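Local atomic coordinates of 3-dehydroquinate dehydratase (Clostridium difficile, PDB entry 4H3D), a protein that catalyses the dehydration of 3-dehydroquinate to 3-dehydroshikimate through an imine intermediate, the third step of the chorismate pathway to aromatic amino acids. Residues E71-I76 against L113-D118; M123-I128 against L162-E167. All blocks are in the same frame, centred on the assembly; numbering follows the deposited sequence.

Contact 1. Residues E71-I76 against L113-D118; sequences ELRSYI and LVDLID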
loop_
_atom_site.group_PDB
_atom_site.type_symbol
_atom_site.label_atom_id
_atom_site.label_comp_id
_atom_site.label_asym_id
_atom_site.label_seq_id
_atom_site.Cartn_x
_atom_site.Cartn_y
_atom_site.Cartn_z
ATOM N N GLU B 71 19.342 -3.601 31.584
ATOM C CA GLU B 71 20.120 -2.667 30.791
ATOM C C GLU B 71 19.317 -2.072 29.652
ATOM O O GLU B 71 19.320 -0.872 29.448
ATOM C CB GLU B 71 21.374 -3.327 30.240
ATOM C CG GLU B 71 22.385 -3.648 31.297
ATOM C CD GLU B 71 23.775 -3.873 30.736
ATOM O OE1 GLU B 71 24.077 -3.312 29.651
ATOM O OE2 GLU B 71 24.570 -4.584 31.392
ATOM N N LEU B 72 18.634 -2.933 28.916
ATOM C CA LEU B 72 17.819 -2.511 27.808
ATOM C C LEU B 72 16.814 -1.447 28.272
ATOM O O LEU B 72 16.684 -0.387 27.655
ATOM C CB LEU B 72 17.098 -3.732 27.230
ATOM C CG LEU B 72 16.198 -3.574 26.012
ATOM C CD1 LEU B 72 16.947 -2.955 24.850
ATOM C CD2 LEU B 72 15.647 -4.965 25.623
ATOM N N ARG B 73 16.141 -1.721 29.390
ATOM C CA ARG B 73 15.126 -0.818 29.919
ATOM C C ARG B 73 15.740 0.555 30.165
ATOM O O ARG B 73 15.137 1.586 29.823
ATOM C CB ARG B 73 14.594 -1.315 31.264
ATOM C CG ARG B 73 13.119 -1.375 31.381
ATOM C CD ARG B 73 12.349 -0.260 30.666
ATOM N NE ARG B 73 11.114 -0.855 30.191
ATOM C CZ ARG B 73 10.285 -0.328 29.297
ATOM N NH1 ARG B 73 10.510 0.857 28.737
ATOM N NH2 ARG B 73 9.214 -1.011 28.972
ATOM N N SER B 74 16.943 0.567 30.752
ATOM C CA SER B 74 17.636 1.819 31.086
ATOM C C SER B 74 17.943 2.669 29.854
ATOM O O SER B 74 17.926 3.894 29.937
ATOM C CB SER B 74 18.936 1.549 31.863
ATOM O OG SER B 74 19.963 1.037 31.024
ATOM N N TYR B 75 18.233 2.021 28.723
ATOM C CA TYR B 75 18.540 2.749 27.471
ATOM C C TYR B 75 17.309 3.225 26.688
ATOM O O TYR B 75 17.361 4.268 26.055
ATOM C CB TYR B 75 19.411 1.914 26.516
ATOM C CG TYR B 75 20.879 1.896 26.843
ATOM C CD1 TYR B 75 21.705 2.958 26.478
ATOM C CD2 TYR B 75 21.453 0.807 27.483
ATOM C CE1 TYR B 75 23.071 2.944 26.772
ATOM C CE2 TYR B 75 22.814 0.775 27.778
ATOM C CZ TYR B 75 23.618 1.848 27.421
ATOM O OH TYR B 75 24.960 1.820 27.711
ATOM N N ILE B 76 16.218 2.461 26.695
ATOM C CA ILE B 76 15.041 2.854 25.899
ATOM C C ILE B 76 14.048 3.707 26.675
ATOM O O ILE B 76 13.055 4.197 26.109
ATOM C CB ILE B 76 14.328 1.662 25.280
ATOM C CG1 ILE B 76 13.562 0.854 26.330
ATOM C CG2 ILE B 76 15.321 0.805 24.525
ATOM C CD1 ILE B 76 12.682 -0.216 25.701
ATOM N N LEU B 113 9.204 -4.774 33.971
ATOM C CA LEU B 113 10.016 -4.102 32.946
ATOM C C LEU B 113 9.473 -4.218 31.515
ATOM O O LEU B 113 9.939 -3.493 30.632
ATOM C CB LEU B 113 11.461 -4.624 32.986
ATOM C CG LEU B 113 12.189 -4.463 34.323
ATOM C CD1 LEU B 113 13.635 -4.947 34.214
ATOM C CD2 LEU B 113 12.152 -3.007 34.789
ATOM N N VAL B 114 8.518 -5.126 31.271
ATOM C CA VAL B 114 7.917 -5.270 29.921
ATOM C C VAL B 114 6.474 -4.792 29.915
ATOM O O VAL B 114 5.728 -5.002 30.876
ATOM C CB VAL B 114 8.008 -6.729 29.367
ATOM C CG1 VAL B 114 9.481 -7.165 29.254
ATOM C CG2 VAL B 114 7.230 -7.706 30.216
ATOM N N ASP B 115 6.082 -4.156 28.823
ATOM C CA ASP B 115 4.753 -3.577 28.684
ATOM C C ASP B 115 3.772 -4.524 28.009
ATOM O O ASP B 115 2.558 -4.454 28.272
ATOM C CB ASP B 115 4.873 -2.277 27.914
ATOM C CG ASP B 115 5.762 -1.304 28.615
ATOM O OD1 ASP B 115 5.374 -0.850 29.709
ATOM O OD2 ASP B 115 6.856 -1.006 28.099
ATOM N N LEU B 116 4.305 -5.374 27.124
ATOM C CA LEU B 116 3.537 -6.410 26.427
ATOM C C LEU B 116 4.368 -7.671 26.287
ATOM O O LEU B 116 5.597 -7.622 26.290
ATOM C CB LEU B 116 3.157 -5.999 24.989
ATOM C CG LEU B 116 2.647 -4.595 24.699
ATOM C CD1 LEU B 116 3.815 -3.657 24.371
ATOM C CD2 LEU B 116 1.685 -4.619 23.534
ATOM N N ILE B 117 3.684 -8.798 26.152
ATOM C CA ILE B 117 4.324 -10.064 25.840
ATOM C C ILE B 117 3.542 -10.706 24.714
ATOM O O ILE B 117 2.345 -10.465 24.584
ATOM C CB ILE B 117 4.388 -11.066 27.041
ATOM C CG1 ILE B 117 2.988 -11.334 27.623
ATOM C CG2 ILE B 117 5.314 -10.549 28.092
ATOM C CD1 ILE B 117 2.950 -12.516 28.657
ATOM N N ASP B 118 4.224 -11.516 23.911
ATOM C CA ASP B 118 3.579 -12.232 22.803
ATOM C C ASP B 118 3.534 -13.713 23.161
ATOM O O ASP B 118 4.580 -14.332 23.392
ATOM C CB ASP B 118 4.336 -11.969 21.480
ATOM C CG ASP B 118 3.810 -12.806 20.288
ATOM O OD1 ASP B 118 3.643 -14.030 20.445
ATOM O OD2 ASP B 118 3.649 -12.247 19.171
#
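R73 reaches from helix 62-76 to the chain leading into strand 116-120 and grips the carbonyl oxygen of L113 from the side with two of its nitrogens. NE lies 2.9 Å from L113 O with an N-H...O angle of 156°, and NH2 lies 3.1 Å from that same L113 O. The oxygen sits close to the guanidinium plane, at its edge, but the two donors stand differently to the carbonyl: NE is tilted modestly from its plane, whereas NH2 lies well above it. NH2 also meets D115 OD2 at 2.5 Å, a salt bridge with a weak, bent hydrogen bond (129°); the distance is unusually short and its exact value is doubtful. Guanidinium and carboxylate planes are turned 78° apart. The remaining nitrogen, NH1, is bonded to the carbonyls of H77 and I79, so this arginine ties the turn after its own helix, which leads into strand 81-84, to the approach of the neighbouring strand 116-120. D115 has further partners: OD1 pairs with K11, and OD2 accepts from the backbone N of L81.

Bends at the second and third torsions of the arginine chain turn the edge carrying NE and NH2 toward L113 O and leave NH2 beside D115. Its methylene part runs past the L113 side chain in the opposite direction, CG coming 3.9 Å from L113 CD2. L113 also packs on L69 and Y70 of the arginine's helix.

Here the C-terminal end of a barrel helix is pinned to the N-terminal entry of strand 116-120, at the end of a TIM barrel where helices hand over to the following strands.

Contact 2. Residues M123-I128 against L162-E167; sequences MGDEVI and LCRMQE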
loop_
_atom_site.group_PDB
_atom_site.type_symbol
_atom_site.label_atom_id
_atom_site.label_comp_id
_atom_site.label_asym_id
_atom_site.label_seq_id
_atom_site.Cartn_x
_atom_site.Cartn_y
_atom_site.Cartn_z
ATOM N N MET B 123 0.267 -22.897 21.675
ATOM C CA MET B 123 0.734 -23.460 22.949
ATOM C C MET B 123 -0.413 -24.117 23.726
ATOM O O MET B 123 -0.180 -24.945 24.601
ATOM C CB MET B 123 1.411 -22.378 23.799
ATOM C CG MET B 123 2.712 -21.888 23.210
ATOM S SD MET B 123 3.968 -23.173 23.172
ATOM C CE MET B 123 4.178 -23.486 24.917
ATOM N N GLY B 124 -1.650 -23.748 23.399
ATOM C CA GLY B 124 -2.831 -24.353 24.031
ATOM C C GLY B 124 -3.403 -23.573 25.196
ATOM O O GLY B 124 -2.719 -22.762 25.811
ATOM N N ASP B 125 -4.659 -23.864 25.513
ATOM C CA ASP B 125 -5.388 -23.155 26.565
ATOM C C ASP B 125 -4.736 -23.175 27.949
ATOM O O ASP B 125 -4.795 -22.173 28.674
ATOM C CB ASP B 125 -6.812 -23.705 26.695
ATOM C CG ASP B 125 -7.657 -23.474 25.447
ATOM O OD1 ASP B 125 -7.336 -22.566 24.647
ATOM O OD2 ASP B 125 -8.662 -24.217 25.267
ATOM N N GLU B 126 -4.123 -24.299 28.315
ATOM C CA GLU B 126 -3.507 -24.424 29.640
ATOM C C GLU B 126 -2.388 -23.406 29.809
ATOM O O GLU B 126 -2.363 -22.658 30.781
ATOM C CB GLU B 126 -2.987 -25.850 29.892
ATOM C CG GLU B 126 -2.435 -26.071 31.305
ATOM C CD GLU B 126 -2.156 -27.537 31.625
ATOM O OE1 GLU B 126 -2.001 -28.350 30.691
ATOM O OE2 GLU B 126 -2.091 -27.872 32.822
ATOM N N VAL B 127 -1.474 -23.376 28.848
ATOM C CA VAL B 127 -0.344 -22.455 28.887
ATOM C C VAL B 127 -0.835 -21.012 28.794
ATOM O O VAL B 127 -0.473 -20.164 29.622
ATOM C CB VAL B 127 0.643 -22.722 27.733
ATOM C CG1 VAL B 127 1.586 -21.543 27.536
ATOM C CG2 VAL B 127 1.390 -24.016 27.987
ATOM N N ILE B 128 -1.678 -20.753 27.804
ATOM C CA ILE B 128 -2.234 -19.415 27.571
ATOM C C ILE B 128 -2.981 -18.874 28.781
ATOM O O ILE B 128 -2.751 -17.743 29.187
ATOM C CB ILE B 128 -3.159 -19.395 26.367
ATOM C CG1 ILE B 128 -2.362 -19.659 25.078
ATOM C CG2 ILE B 128 -3.839 -18.046 26.257
ATOM C CD1 ILE B 128 -3.232 -19.982 23.893
ATOM N N LEU B 162 -8.860 -15.168 15.141
ATOM C CA LEU B 162 -8.819 -13.860 15.814
ATOM C C LEU B 162 -9.896 -13.789 16.913
ATOM O O LEU B 162 -9.646 -13.258 18.002
ATOM C CB LEU B 162 -8.979 -12.721 14.799
ATOM C CG LEU B 162 -7.831 -12.558 13.792
ATOM C CD1 LEU B 162 -8.216 -11.576 12.663
ATOM C CD2 LEU B 162 -6.539 -12.127 14.507
ATOM N N CYS B 163 -11.092 -14.323 16.630
ATOM C CA CYS B 163 -12.155 -14.387 17.645
ATOM C C CYS B 163 -11.727 -15.270 18.832
ATOM O O CYS B 163 -11.985 -14.932 19.993
ATOM C CB CYS B 163 -13.464 -14.907 17.054
ATOM S SG CYS B 163 -14.259 -13.749 15.961
ATOM N N ARG B 164 -11.063 -16.385 18.550
ATOM C CA ARG B 164 -10.609 -17.264 19.629
ATOM C C ARG B 164 -9.587 -16.529 20.532
ATOM O O ARG B 164 -9.600 -16.675 21.788
ATOM C CB ARG B 164 -10.022 -18.566 19.072
ATOM C CG ARG B 164 -9.606 -19.590 20.141
ATOM C CD ARG B 164 -10.764 -19.965 21.073
ATOM N NE ARG B 164 -10.311 -20.779 22.195
ATOM C CZ ARG B 164 -10.947 -20.887 23.360
ATOM N NH1 ARG B 164 -10.440 -21.651 24.318
ATOM N NH2 ARG B 164 -12.074 -20.213 23.588
ATOM N N MET B 165 -8.730 -15.725 19.902
ATOM C CA MET B 165 -7.737 -14.939 20.630
ATOM C C MET B 165 -8.426 -13.934 21.551
ATOM O O MET B 165 -7.980 -13.718 22.677
ATOM C CB MET B 165 -6.801 -14.242 19.665
ATOM C CG MET B 165 -5.881 -15.199 18.913
ATOM S SD MET B 165 -5.148 -14.333 17.552
ATOM C CE MET B 165 -4.015 -15.531 16.893
ATOM N N GLN B 166 -9.515 -13.330 21.086
ATOM C CA GLN B 166 -10.295 -12.443 21.970
ATOM C C GLN B 166 -10.871 -13.229 23.141
ATOM O O GLN B 166 -10.809 -12.779 24.300
ATOM C CB GLN B 166 -11.434 -11.754 21.221
ATOM C CG GLN B 166 -10.990 -10.683 20.273
ATOM C CD GLN B 166 -12.160 -9.851 19.748
ATOM O OE1 GLN B 166 -12.006 -8.673 19.455
ATOM N NE2 GLN B 166 -13.338 -10.469 19.645
ATOM N N GLU B 167 -11.431 -14.404 22.851
ATOM C CA GLU B 167 -12.030 -15.242 23.893
ATOM C C GLU B 167 -11.004 -15.655 24.946
ATOM O O GLU B 167 -11.343 -15.801 26.121
ATOM C CB GLU B 167 -12.705 -16.485 23.285
ATOM C CG GLU B 167 -13.917 -16.173 22.412
ATOM C CD GLU B 167 -14.417 -17.392 21.622
ATOM O OE1 GLU B 167 -13.883 -18.519 21.828
ATOM O OE2 GLU B 167 -15.335 -17.216 20.782
HETATM O O HOH W 1 -8.154 -22.324 22.101
#
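A surface salt-bridge network of D125, R164 and E167 joins two neighbouring outer helices of the TIM barrel, 125-137 and 155-167. D125 is in the first turn of its helix, just after G124 at the N-cap position, while R164 and E167 belong to the last turn of the other. Between the helices R164 turns the single nitrogen NH1 to both oxygens of the carboxylate: it is 3.3 Å from D125 OD1, at an N-H...O angle of 152°, and 3.3 Å from D125 OD2, in a more bent arrangement. Both bonds are weak. The carboxylate lies at the edge of the guanidinium, but the two planes are 68° apart, and the side chains cross at about a right angle.

A water bridges the same pair more closely. It donates to D125 OD1 at 2.7 Å and accepts from R164 NE at 2.7 Å. On the other side of the network R164 NH2 bonds to E167 OE1 at 3.0 Å, one turn along the helix, with an N-H...O angle of 158°; OE1 uses its anti lone pair and lies in the guanidinium plane. CG of R164 is anti to the backbone N, and a bend at the next torsion swings the guanidinium between the two acids.

All three nitrogens thus have a partner along the rim of one flat group, which would restrict its rotation. The shorter bond to E167, within the same helix, probably does most to set its orientation, leaving the longer, partly water-mediated link to D125 as a looser electrostatic tie between helices at the surface.

In the fold
From the N terminus, contact 1 opens at the end of helix 62-76 and closes after strand 81-84 and helix 98-110, where the chain enters strand 116-120; it thereby brackets one strand-helix passage of the barrel. That strand then leads directly to helix 125-137, where contact 2 opens. The second loop, through strand 141-148, ends on helix 155-167. The two loops run in series, neither nesting nor crossing, and their centres lie 24 Å apart. Contact 1 ties a helix to the approach of a strand, while contact 2 joins two outer helices. Together they cover consecutive parts of the same TIM barrel, with strand 116-120 linking them.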